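Local atomic coordinates of A197 (Sulfolobus turreted icosahedral virus, PDB entry 2C0N), a protein that probably acts as a glycosyltransferase of the GT-A fold, transferring a sugar from an activated donor to an acceptor. Residues M47-K52 with I123-L128; M1-F6 with T56-D61; P8-V13 with L31-H36. All coordinates share one frame; numbering follows the deposited sequence.

In the fold
Contact 2 is the hub: it pairs two central parallel strands, and its centre lies about 10 Å from that of contact 1 and about 16 Å from that of contact 3. It meets contact 1 through a probable hydrogen bond from Ile123 N to Leu57 O (2.8 Å) and through Phe48, whose ring packs on the backbone of Thr56 and Leu57. Toward contact 3, Pro8 CD lies 3.4 Å from Leu60 O. The C-terminal strand ends and Asp61 there probably mark the side where GT-A enzymes bind their nucleotide sugar. Contacts 1 and 3, about 21 Å apart between centres, do not touch. Nickel binds His198 and His200 in the terminal six histidines, evidently a tag.

Contact 1: residues M47-K52 with I123-L128; sequences MFLEMK and IKREFL
Arg125 spends its guanidinium on backbone oxygens of the 47-52 segment. Its chain runs straight from the backbone, CG anti to N, and then bends at chi3 (-73°), which swings the flat group back over Phe48. There Arg125 NH2 donates to Phe48 O at 2.8 Å, and Arg125 NH1 to Leu49 O at 3.2 Å. Both donors approach from above the carbonyl planes. Phe48 O is gripped twice, since Met51 N also donates to it. Met51 O comes within 3.0 Å of Arg125 NH2, but the angle is too poor for a bond. The remaining donor, NE, goes to Tyr54 O, and NH1 has a second partner in a salt bridge with Glu129, so all three nitrogens find acceptors.

An arginine suits this place because it combines several N-H groups with a flat, stackable cation. The guanidinium lies on the Phe48 ring with the planes only 15° apart and Arg125 CZ 4.3 Å from the centroid of the Phe48 ring, an off-centre cation-pi stack. Lys52 CA covers its opposite face. Lys52 NZ stands 4.6 Å from Arg125 NH1; the nearby Glu129 carboxylate probably eases that repulsion.

Beside the polar layer the contact is apolar: Phe48 CE2 meets Leu128 CD1 at 4.0 Å, and Leu49 CD2 lies against Leu128 CB. Phe48 and Leu128 both also rest on Leu57, and Phe48 touches Phe6. The contact thus ties helix 37-50 to the turn from strand 120-124 into helix 125-128, with strands 3-8 and 56-60 beneath.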
loop_
_atom_site.group_PDB
_atom_site.type_symbol
_atom_site.label_atom_id
_atom_site.label_comp_id
_atom_site.label_asym_id
_atom_site.label_seq_id
_atom_site.Cartn_x
_atom_site.Cartn_y
_atom_site.Cartn_z
HETATM N N MSE A 47 -9.261 -10.097 16.225
HETATM C CA MSE A 47 -8.018 -10.648 15.711
HETATM C C MSE A 47 -6.872 -10.424 16.724
HETATM O O MSE A 47 -6.148 -11.344 17.063
HETATM C CB MSE A 47 -7.659 -10.006 14.380
HETATM C CG MSE A 47 -8.593 -10.412 13.199
HETATM SE SE MSE A 47 -8.079 -9.422 11.605
HETATM C CE MSE A 47 -6.287 -10.235 11.390
ATOM N N PHE A 48 -6.754 -9.200 17.219
ATOM C CA PHE A 48 -5.685 -8.862 18.170
ATOM C C PHE A 48 -5.676 -9.763 19.376
ATOM O O PHE A 48 -4.610 -10.262 19.769
ATOM C CB PHE A 48 -5.810 -7.413 18.622
ATOM C CG PHE A 48 -4.863 -7.062 19.711
ATOM C CD1 PHE A 48 -3.534 -6.810 19.431
ATOM C CD2 PHE A 48 -5.284 -7.026 21.027
ATOM C CE1 PHE A 48 -2.630 -6.521 20.470
ATOM C CE2 PHE A 48 -4.390 -6.709 22.059
ATOM C CZ PHE A 48 -3.076 -6.477 21.787
ATOM N N LEU A 49 -6.845 -9.973 19.976
ATOM C CA LEU A 49 -6.922 -10.740 21.224
ATOM C C LEU A 49 -6.418 -12.173 21.031
ATOM O O LEU A 49 -5.866 -12.762 21.948
ATOM C CB LEU A 49 -8.334 -10.732 21.809
ATOM C CG LEU A 49 -8.767 -9.366 22.370
ATOM C CD1 LEU A 49 -10.249 -9.313 22.629
ATOM C CD2 LEU A 49 -7.992 -9.016 23.630
ATOM N N GLU A 50 -6.619 -12.732 19.844
ATOM C CA GLU A 50 -6.111 -14.084 19.568
ATOM C C GLU A 50 -4.603 -14.116 19.302
ATOM O O GLU A 50 -3.968 -15.159 19.498
ATOM C CB GLU A 50 -6.878 -14.738 18.408
ATOM C CG GLU A 50 -8.374 -14.907 18.686
ATOM C CD GLU A 50 -8.671 -15.829 19.857
ATOM O OE1 GLU A 50 -9.031 -17.013 19.633
ATOM O OE2 GLU A 50 -8.539 -15.386 21.018
HETATM N N MSE A 51 -4.031 -12.991 18.883
HETATM C CA MSE A 51 -2.623 -12.940 18.509
HETATM C C MSE A 51 -1.710 -12.548 19.705
HETATM O O MSE A 51 -1.212 -11.431 19.804
HETATM C CB MSE A 51 -2.469 -12.044 17.285
HETATM C CG MSE A 51 -3.183 -12.626 16.033
HETATM SE SE MSE A 51 -3.571 -11.308 14.649
HETATM C CE MSE A 51 -1.806 -11.189 13.990
ATOM N N LYS A 52 -1.462 -13.541 20.572
ATOM C CA LYS A 52 -0.885 -13.337 21.917
ATOM C C LYS A 52 0.552 -12.809 21.943
ATOM O O LYS A 52 1.023 -12.339 22.970
ATOM C CB LYS A 52 -0.945 -14.634 22.738
ATOM C CG LYS A 52 -2.307 -15.336 22.778
ATOM C CD LYS A 52 -3.462 -14.364 22.977
ATOM C CE LYS A 52 -4.599 -14.993 23.789
ATOM N NZ LYS A 52 -4.266 -14.920 25.252
ATOM N N ILE A 123 -3.316 0.871 22.455
ATOM C CA ILE A 123 -4.137 0.330 23.526
ATOM C C ILE A 123 -3.509 -0.955 24.047
ATOM O O ILE A 123 -3.240 -1.874 23.307
ATOM C CB ILE A 123 -5.581 0.049 23.074
ATOM C CG1 ILE A 123 -6.136 1.218 22.242
ATOM C CG2 ILE A 123 -6.414 -0.304 24.267
ATOM C CD1 ILE A 123 -7.543 0.977 21.702
ATOM N N LYS A 124 -3.320 -1.037 25.355
ATOM C CA LYS A 124 -2.653 -2.224 25.879
ATOM C C LYS A 124 -3.567 -3.446 26.031
ATOM O O LYS A 124 -4.764 -3.337 26.371
ATOM C CB LYS A 124 -1.916 -1.917 27.189
ATOM C CG LYS A 124 -2.721 -1.729 28.424
ATOM C CD LYS A 124 -1.778 -1.427 29.590
ATOM C CE LYS A 124 -2.463 -1.197 30.902
ATOM N NZ LYS A 124 -1.557 -0.626 31.967
ATOM N N ARG A 125 -2.970 -4.612 25.844
ATOM C CA ARG A 125 -3.697 -5.853 25.935
ATOM C C ARG A 125 -4.442 -6.039 27.252
ATOM O O ARG A 125 -5.584 -6.484 27.268
ATOM C CB ARG A 125 -2.731 -7.003 25.751
ATOM C CG ARG A 125 -3.372 -8.363 25.951
ATOM C CD ARG A 125 -2.419 -9.443 25.556
ATOM N NE ARG A 125 -2.238 -9.533 24.102
ATOM C CZ ARG A 125 -3.091 -10.110 23.253
ATOM N NH1 ARG A 125 -4.230 -10.627 23.678
ATOM N NH2 ARG A 125 -2.811 -10.153 21.956
ATOM N N GLU A 126 -3.763 -5.756 28.355
ATOM C CA GLU A 126 -4.370 -5.892 29.664
ATOM C C GLU A 126 -5.727 -5.227 29.744
ATOM O O GLU A 126 -6.655 -5.784 30.333
ATOM C CB GLU A 126 -3.466 -5.322 30.761
ATOM C CG GLU A 126 -2.866 -6.375 31.640
ATOM C CD GLU A 126 -2.651 -5.888 33.070
ATOM O OE1 GLU A 126 -2.263 -4.700 33.243
ATOM O OE2 GLU A 126 -2.877 -6.680 34.027
ATOM N N PHE A 127 -5.835 -4.023 29.199
ATOM C CA PHE A 127 -7.102 -3.301 29.207
ATOM C C PHE A 127 -8.159 -3.972 28.325
ATOM O O PHE A 127 -9.322 -4.110 28.722
ATOM C CB PHE A 127 -6.912 -1.878 28.704
ATOM C CG PHE A 127 -8.161 -1.076 28.747
ATOM C CD1 PHE A 127 -8.703 -0.720 29.956
ATOM C CD2 PHE A 127 -8.812 -0.686 27.575
ATOM C CE1 PHE A 127 -9.850 0.041 30.023
ATOM C CE2 PHE A 127 -9.984 0.067 27.654
ATOM C CZ PHE A 127 -10.496 0.411 28.875
ATOM N N LEU A 128 -7.747 -4.329 27.109
ATOM C CA LEU A 128 -8.650 -4.923 26.125
ATOM C C LEU A 128 -9.126 -6.315 26.532
ATOM O O LEU A 128 -10.235 -6.717 26.209
ATOM C CB LEU A 128 -7.968 -4.977 24.767
ATOM C CG LEU A 128 -7.796 -3.622 24.091
ATOM C CD1 LEU A 128 -6.960 -3.757 22.842
ATOM C CD2 LEU A 128 -9.126 -2.985 23.757
#

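Contact 2: residues M1-F6 with T56-D61; sequences MRTLFF and TLAFLD. With SO4 (sulfate ion), chain D.
Ala58 O is held by two groups: Phe6 N donates to it at 2.7 Å, nearly along the C=O axis, and the CA-H of Phe5 adds a weaker contact. It belongs to a ladder of five backbone hydrogen bonds, which runs from Thr56 N on Arg2 O to Leu60 N on Phe6 O and joins strands 3-6 and 56-60 in parallel.

One face of the ladder carries Thr3, Phe5, Thr56 and Ala58. The small Ala58 fits under Phe5, its CB 3.7 Å above the ring centre in a CH-pi contact. Ala58 CB also meets Thr3 CG2 at 3.6 Å. Phe122 of strand 120-124 lies against Phe5, Thr56 and Ala58. On the other face, Phe6 CD1 meets Leu57 CD2 at 3.7 Å, the two side chains crossing at about a right angle, and Phe6 CB rests on Phe59 CD1. Ala44 and Phe48 of helix 37-50 cover this layer, where bulky apolar residues suit a sheet-helix interface.

At the N-terminal end Arg2, salt-bridged through NH1 to Glu27, holds a sulfate, probably from the crystallisation liquor: Arg2 NE reaches O4 at 3.2 Å and Arg2 NH2 reaches O3 at 2.9 Å.

Neighbouring parallel strands with a helix packed across them fit the Rossmann-like alpha/beta core expected of the GT-A fold. Asp61, salt-bridged to Arg41, opens an Asp-Glu-Asp sequence after strand 56-60, consistent with the DXD motif of that family.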
loop_
_atom_site.group_PDB
_atom_site.type_symbol
_atom_site.label_atom_id
_atom_site.label_comp_id
_atom_site.label_asym_id
_atom_site.label_seq_id
_atom_site.Cartn_x
_atom_site.Cartn_y
_atom_site.Cartn_z
HETATM N N MSE A 1 8.086 -4.445 24.180
HETATM C CA MSE A 1 6.685 -4.260 23.756
HETATM C C MSE A 1 6.578 -4.514 22.262
HETATM O O MSE A 1 7.387 -3.984 21.490
HETATM C CB MSE A 1 6.225 -2.847 24.069
HETATM C CG MSE A 1 4.760 -2.614 23.782
HETATM SE SE MSE A 1 4.181 -0.791 24.001
HETATM C CE MSE A 1 5.069 0.097 22.529
ATOM N N ARG A 2 5.590 -5.319 21.871
ATOM C CA ARG A 2 5.342 -5.627 20.478
ATOM C C ARG A 2 3.957 -5.145 20.067
ATOM O O ARG A 2 2.956 -5.505 20.670
ATOM C CB ARG A 2 5.476 -7.115 20.186
ATOM C CG ARG A 2 5.508 -7.380 18.692
ATOM C CD ARG A 2 6.036 -8.710 18.321
ATOM N NE ARG A 2 7.444 -8.797 18.638
ATOM C CZ ARG A 2 8.450 -8.265 17.944
ATOM N NH1 ARG A 2 8.248 -7.591 16.818
ATOM N NH2 ARG A 2 9.682 -8.414 18.390
ATOM N N THR A 3 3.932 -4.337 19.019
ATOM C CA THR A 3 2.749 -3.610 18.598
ATOM C C THR A 3 2.275 -4.115 17.251
ATOM O O THR A 3 3.079 -4.262 16.313
ATOM C CB THR A 3 3.081 -2.121 18.507
ATOM O OG1 THR A 3 3.574 -1.690 19.783
ATOM C CG2 THR A 3 1.885 -1.292 18.123
ATOM N N LEU A 4 0.972 -4.357 17.172
ATOM C CA LEU A 4 0.303 -4.703 15.952
ATOM C C LEU A 4 -0.601 -3.540 15.552
ATOM O O LEU A 4 -1.547 -3.166 16.286
ATOM C CB LEU A 4 -0.516 -5.973 16.121
ATOM C CG LEU A 4 -1.104 -6.590 14.852
ATOM C CD1 LEU A 4 -0.032 -6.777 13.802
ATOM C CD2 LEU A 4 -1.726 -7.898 15.187
ATOM N N PHE A 5 -0.286 -2.963 14.393
ATOM C CA PHE A 5 -1.059 -1.850 13.850
ATOM C C PHE A 5 -2.287 -2.342 13.074
ATOM O O PHE A 5 -2.178 -3.180 12.216
ATOM C CB PHE A 5 -0.200 -0.985 12.931
ATOM C CG PHE A 5 0.731 -0.084 13.665
ATOM C CD1 PHE A 5 1.850 -0.606 14.298
ATOM C CD2 PHE A 5 0.497 1.270 13.748
ATOM C CE1 PHE A 5 2.707 0.219 14.998
ATOM C CE2 PHE A 5 1.343 2.104 14.446
ATOM C CZ PHE A 5 2.467 1.559 15.065
ATOM N N PHE A 6 -3.441 -1.769 13.354
ATOM C CA PHE A 6 -4.643 -2.077 12.598
ATOM C C PHE A 6 -5.049 -0.796 11.913
ATOM O O PHE A 6 -5.254 0.232 12.567
ATOM C CB PHE A 6 -5.744 -2.593 13.506
ATOM C CG PHE A 6 -5.523 -4.014 13.976
ATOM C CD1 PHE A 6 -4.708 -4.271 15.047
ATOM C CD2 PHE A 6 -6.088 -5.077 13.297
ATOM C CE1 PHE A 6 -4.468 -5.572 15.465
ATOM C CE2 PHE A 6 -5.862 -6.374 13.697
ATOM C CZ PHE A 6 -5.064 -6.626 14.769
ATOM N N THR A 56 0.303 -4.734 22.285
ATOM C CA THR A 56 -0.316 -3.452 22.071
ATOM C C THR A 56 -1.038 -3.455 20.733
ATOM O O THR A 56 -0.490 -3.866 19.723
ATOM C CB THR A 56 0.748 -2.326 22.151
ATOM O OG1 THR A 56 1.354 -2.358 23.462
ATOM C CG2 THR A 56 0.130 -0.965 21.933
ATOM N N LEU A 57 -2.277 -3.012 20.756
ATOM C CA LEU A 57 -3.059 -2.796 19.543
ATOM C C LEU A 57 -2.938 -1.319 19.247
ATOM O O LEU A 57 -3.382 -0.493 20.057
ATOM C CB LEU A 57 -4.521 -3.157 19.791
ATOM C CG LEU A 57 -5.427 -3.371 18.562
ATOM C CD1 LEU A 57 -6.756 -3.931 18.973
ATOM C CD2 LEU A 57 -5.653 -2.090 17.849
ATOM N N ALA A 58 -2.349 -0.996 18.097
ATOM C CA ALA A 58 -2.271 0.389 17.642
ATOM C C ALA A 58 -3.273 0.567 16.522
ATOM O O ALA A 58 -3.193 -0.152 15.515
ATOM C CB ALA A 58 -0.892 0.702 17.151
ATOM N N PHE A 59 -4.244 1.480 16.695
ATOM C CA PHE A 59 -5.099 1.913 15.565
ATOM C C PHE A 59 -4.462 3.114 14.879
ATOM O O PHE A 59 -4.065 4.085 15.558
ATOM C CB PHE A 59 -6.466 2.345 16.081
ATOM C CG PHE A 59 -7.393 1.214 16.353
ATOM C CD1 PHE A 59 -7.707 0.312 15.366
ATOM C CD2 PHE A 59 -8.003 1.095 17.584
ATOM C CE1 PHE A 59 -8.617 -0.714 15.588
ATOM C CE2 PHE A 59 -8.899 0.041 17.808
ATOM C CZ PHE A 59 -9.188 -0.839 16.816
ATOM N N LEU A 60 -4.372 3.030 13.558
ATOM C CA LEU A 60 -3.855 4.069 12.704
ATOM C C LEU A 60 -4.757 4.183 11.515
ATOM O O LEU A 60 -4.885 3.221 10.762
ATOM C CB LEU A 60 -2.415 3.746 12.263
ATOM C CG LEU A 60 -1.635 4.832 11.511
ATOM C CD1 LEU A 60 -1.441 6.034 12.362
ATOM C CD2 LEU A 60 -0.287 4.266 11.089
ATOM N N ASP A 61 -5.447 5.335 11.389
ATOM C CA ASP A 61 -6.335 5.573 10.255
ATOM C C ASP A 61 -5.460 5.616 9.020
ATOM O O ASP A 61 -4.293 6.018 9.080
ATOM C CB ASP A 61 -7.098 6.879 10.407
ATOM C CG ASP A 61 -8.291 6.767 11.339
ATOM O OD1 ASP A 61 -8.711 5.644 11.714
ATOM O OD2 ASP A 61 -8.808 7.835 11.676
HETATM S S SO4 D . 9.041 -8.672 22.207
HETATM O O1 SO4 D . 9.517 -9.060 23.525
HETATM O O2 SO4 D . 8.480 -7.345 22.328
HETATM O O3 SO4 D . 10.160 -8.700 21.280
HETATM O O4 SO4 D . 7.999 -9.576 21.704
#

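Contact 3: residues P8-V13 with L31-H36; sequences PSMGSV and LSRRNH
The contact has two unlike halves, lying where strands 3-8 and 28-31 run out into loops. The tight half turns on Ser9. Its chi1 of 87° sets OG between the backbone N and the carbonyl carbon, and from there Ser9 OG does double duty: it donates to Leu31 O at 2.8 Å and accepts from Gly11 N at 3.0 Å, closing an ST turn. Ser9 N donates to the same Leu31 O at 3.0 Å, so that oxygen is gripped twice, in its plane by the amide and from above it by the hydroxyl. Pro8 pairs with Leu31 as the last parallel bridge, its CD turned toward strand 56-60. Gly11, at a phi of 109°, takes a conformation in which a CB would collide with the preceding carbonyl oxygen. Gln40 NE2 of helix 37-50 then holds Ser9 O and Ser32 O together.

The loose half is exposed. Met10, a selenomethionine bent at chi2 and chi3, lays its CE over one face of the Arg33 guanidinium, 3.7 Å from Arg33 NE and offset toward the rim. A water bridges the same pair, donating to Met10 O at 2.7 Å and taking only a weak bond from Arg33 NH1. Arg177 of the second subunit also donates to Met10 O and packs on Arg33. Both residues touch a crystal neighbour, so their poses may owe something to the lattice.

The second subunit borders this junction: Ser32 OG bonds to Asp191 O of the second subunit, and Ser12 and Val13 extend the sheet into it. The chemistry implies a junction fixed by two bonds on Leu31 O and the ST turn, whereas Met10 and Arg33 are joined directly only by a methyl on a guanidinium and a weakly bound water.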
loop_
_atom_site.group_PDB
_atom_site.type_symbol
_atom_site.label_atom_id
_atom_site.label_comp_id
_atom_site.label_asym_id
_atom_site.label_seq_id
_atom_site.Cartn_x
_atom_site.Cartn_y
_atom_site.Cartn_z
ATOM N N PRO A 8 -7.790 0.801 9.484
ATOM C CA PRO A 8 -9.093 0.740 8.798
ATOM C C PRO A 8 -8.952 1.405 7.442
ATOM O O PRO A 8 -8.482 2.539 7.387
ATOM C CB PRO A 8 -10.012 1.568 9.708
ATOM C CG PRO A 8 -9.321 1.724 10.951
ATOM C CD PRO A 8 -7.867 1.586 10.719
ATOM N N SER A 9 -9.238 0.699 6.372
ATOM C CA SER A 9 -9.167 1.336 5.051
ATOM C C SER A 9 -10.471 1.296 4.305
ATOM O O SER A 9 -11.407 0.607 4.720
ATOM C CB SER A 9 -8.067 0.682 4.227
ATOM O OG SER A 9 -8.579 -0.421 3.570
HETATM N N MSE A 10 -10.493 1.995 3.169
HETATM C CA MSE A 10 -11.570 1.895 2.172
HETATM C C MSE A 10 -11.151 1.078 0.950
HETATM O O MSE A 10 -11.823 1.089 -0.080
HETATM C CB MSE A 10 -12.069 3.286 1.783
HETATM C CG MSE A 10 -12.369 4.124 3.005
HETATM SE SE MSE A 10 -14.107 3.624 3.611
HETATM C CE MSE A 10 -15.112 4.736 2.456
ATOM N N GLY A 11 -10.059 0.300 1.105
ATOM C CA GLY A 11 -9.583 -0.612 0.077
ATOM C C GLY A 11 -8.283 -0.193 -0.604
ATOM O O GLY A 11 -7.769 -0.911 -1.468
ATOM N N SER A 12 -7.736 0.950 -0.213
ATOM C CA SER A 12 -6.421 1.336 -0.707
ATOM C C SER A 12 -5.646 2.022 0.398
ATOM O O SER A 12 -6.249 2.502 1.392
ATOM C CB SER A 12 -6.543 2.230 -1.908
ATOM O OG SER A 12 -7.052 3.488 -1.540
ATOM N N VAL A 13 -4.322 2.090 0.205
ATOM C CA VAL A 13 -3.442 2.802 1.118
ATOM C C VAL A 13 -2.600 3.831 0.331
ATOM O O VAL A 13 -1.939 3.480 -0.648
ATOM C CB VAL A 13 -2.510 1.846 1.846
ATOM C CG1 VAL A 13 -1.630 2.568 2.834
ATOM C CG2 VAL A 13 -3.353 0.817 2.629
ATOM N N LEU A 31 -7.356 -3.304 7.151
ATOM C CA LEU A 31 -8.684 -3.871 7.141
ATOM C C LEU A 31 -9.392 -3.381 5.894
ATOM O O LEU A 31 -9.436 -2.163 5.639
ATOM C CB LEU A 31 -9.450 -3.442 8.395
ATOM C CG LEU A 31 -8.757 -3.913 9.690
ATOM C CD1 LEU A 31 -9.006 -2.991 10.838
ATOM C CD2 LEU A 31 -9.194 -5.268 10.001
ATOM N N SER A 32 -9.934 -4.318 5.113
ATOM C CA SER A 32 -10.777 -4.011 3.983
ATOM C C SER A 32 -12.064 -3.370 4.420
ATOM O O SER A 32 -12.421 -3.390 5.588
ATOM C CB SER A 32 -11.092 -5.265 3.175
ATOM O OG SER A 32 -9.930 -5.616 2.484
ATOM N N ARG A 33 -12.745 -2.765 3.450
ATOM C CA ARG A 33 -13.875 -1.946 3.735
ATOM C C ARG A 33 -14.977 -2.821 4.318
ATOM O O ARG A 33 -15.155 -3.945 3.892
ATOM C CB ARG A 33 -14.362 -1.290 2.441
ATOM C CG ARG A 33 -15.342 -0.226 2.676
ATOM C CD ARG A 33 -15.626 0.493 1.395
ATOM N NE ARG A 33 -16.664 1.491 1.605
ATOM C CZ ARG A 33 -17.223 2.222 0.650
ATOM N NH1 ARG A 33 -16.858 2.076 -0.622
ATOM N NH2 ARG A 33 -18.184 3.102 0.972
ATOM N N ARG A 34 -15.682 -2.327 5.317
ATOM C CA ARG A 34 -16.871 -3.025 5.798
ATOM C C ARG A 34 -18.022 -2.001 5.821
ATOM O O ARG A 34 -17.909 -0.898 5.281
ATOM C CB ARG A 34 -16.627 -3.728 7.156
ATOM C CG ARG A 34 -15.568 -4.895 7.163
ATOM C CD ARG A 34 -16.035 -6.172 6.452
ATOM N NE ARG A 34 -15.077 -7.288 6.263
ATOM C CZ ARG A 34 -14.290 -7.497 5.191
ATOM N NH1 ARG A 34 -14.229 -6.611 4.213
ATOM N NH2 ARG A 34 -13.503 -8.579 5.099
ATOM N N ASN A 35 -19.124 -2.374 6.431
ATOM C CA ASN A 35 -20.264 -1.489 6.580
ATOM C C ASN A 35 -19.918 -0.136 7.213
ATOM O O ASN A 35 -20.446 0.906 6.842
ATOM C CB ASN A 35 -21.354 -2.200 7.416
ATOM C CG ASN A 35 -21.245 -3.746 7.340
ATOM O OD1 ASN A 35 -20.168 -4.338 7.572
ATOM N ND2 ASN A 35 -22.355 -4.393 6.990
ATOM N N HIS A 36 -19.034 -0.163 8.193
ATOM C CA HIS A 36 -18.749 1.021 8.964
ATOM C C HIS A 36 -17.432 0.804 9.668
ATOM O O HIS A 36 -17.054 -0.342 9.940
ATOM C CB HIS A 36 -19.874 1.260 9.970
ATOM C CG HIS A 36 -19.681 2.473 10.825
ATOM N ND1 HIS A 36 -20.343 3.663 10.605
ATOM C CD2 HIS A 36 -18.931 2.663 11.925
ATOM C CE1 HIS A 36 -19.974 4.543 11.520
ATOM N NE2 HIS A 36 -19.099 3.963 12.324
HETATM O O HOH W 1 -13.982 2.084 -1.267
#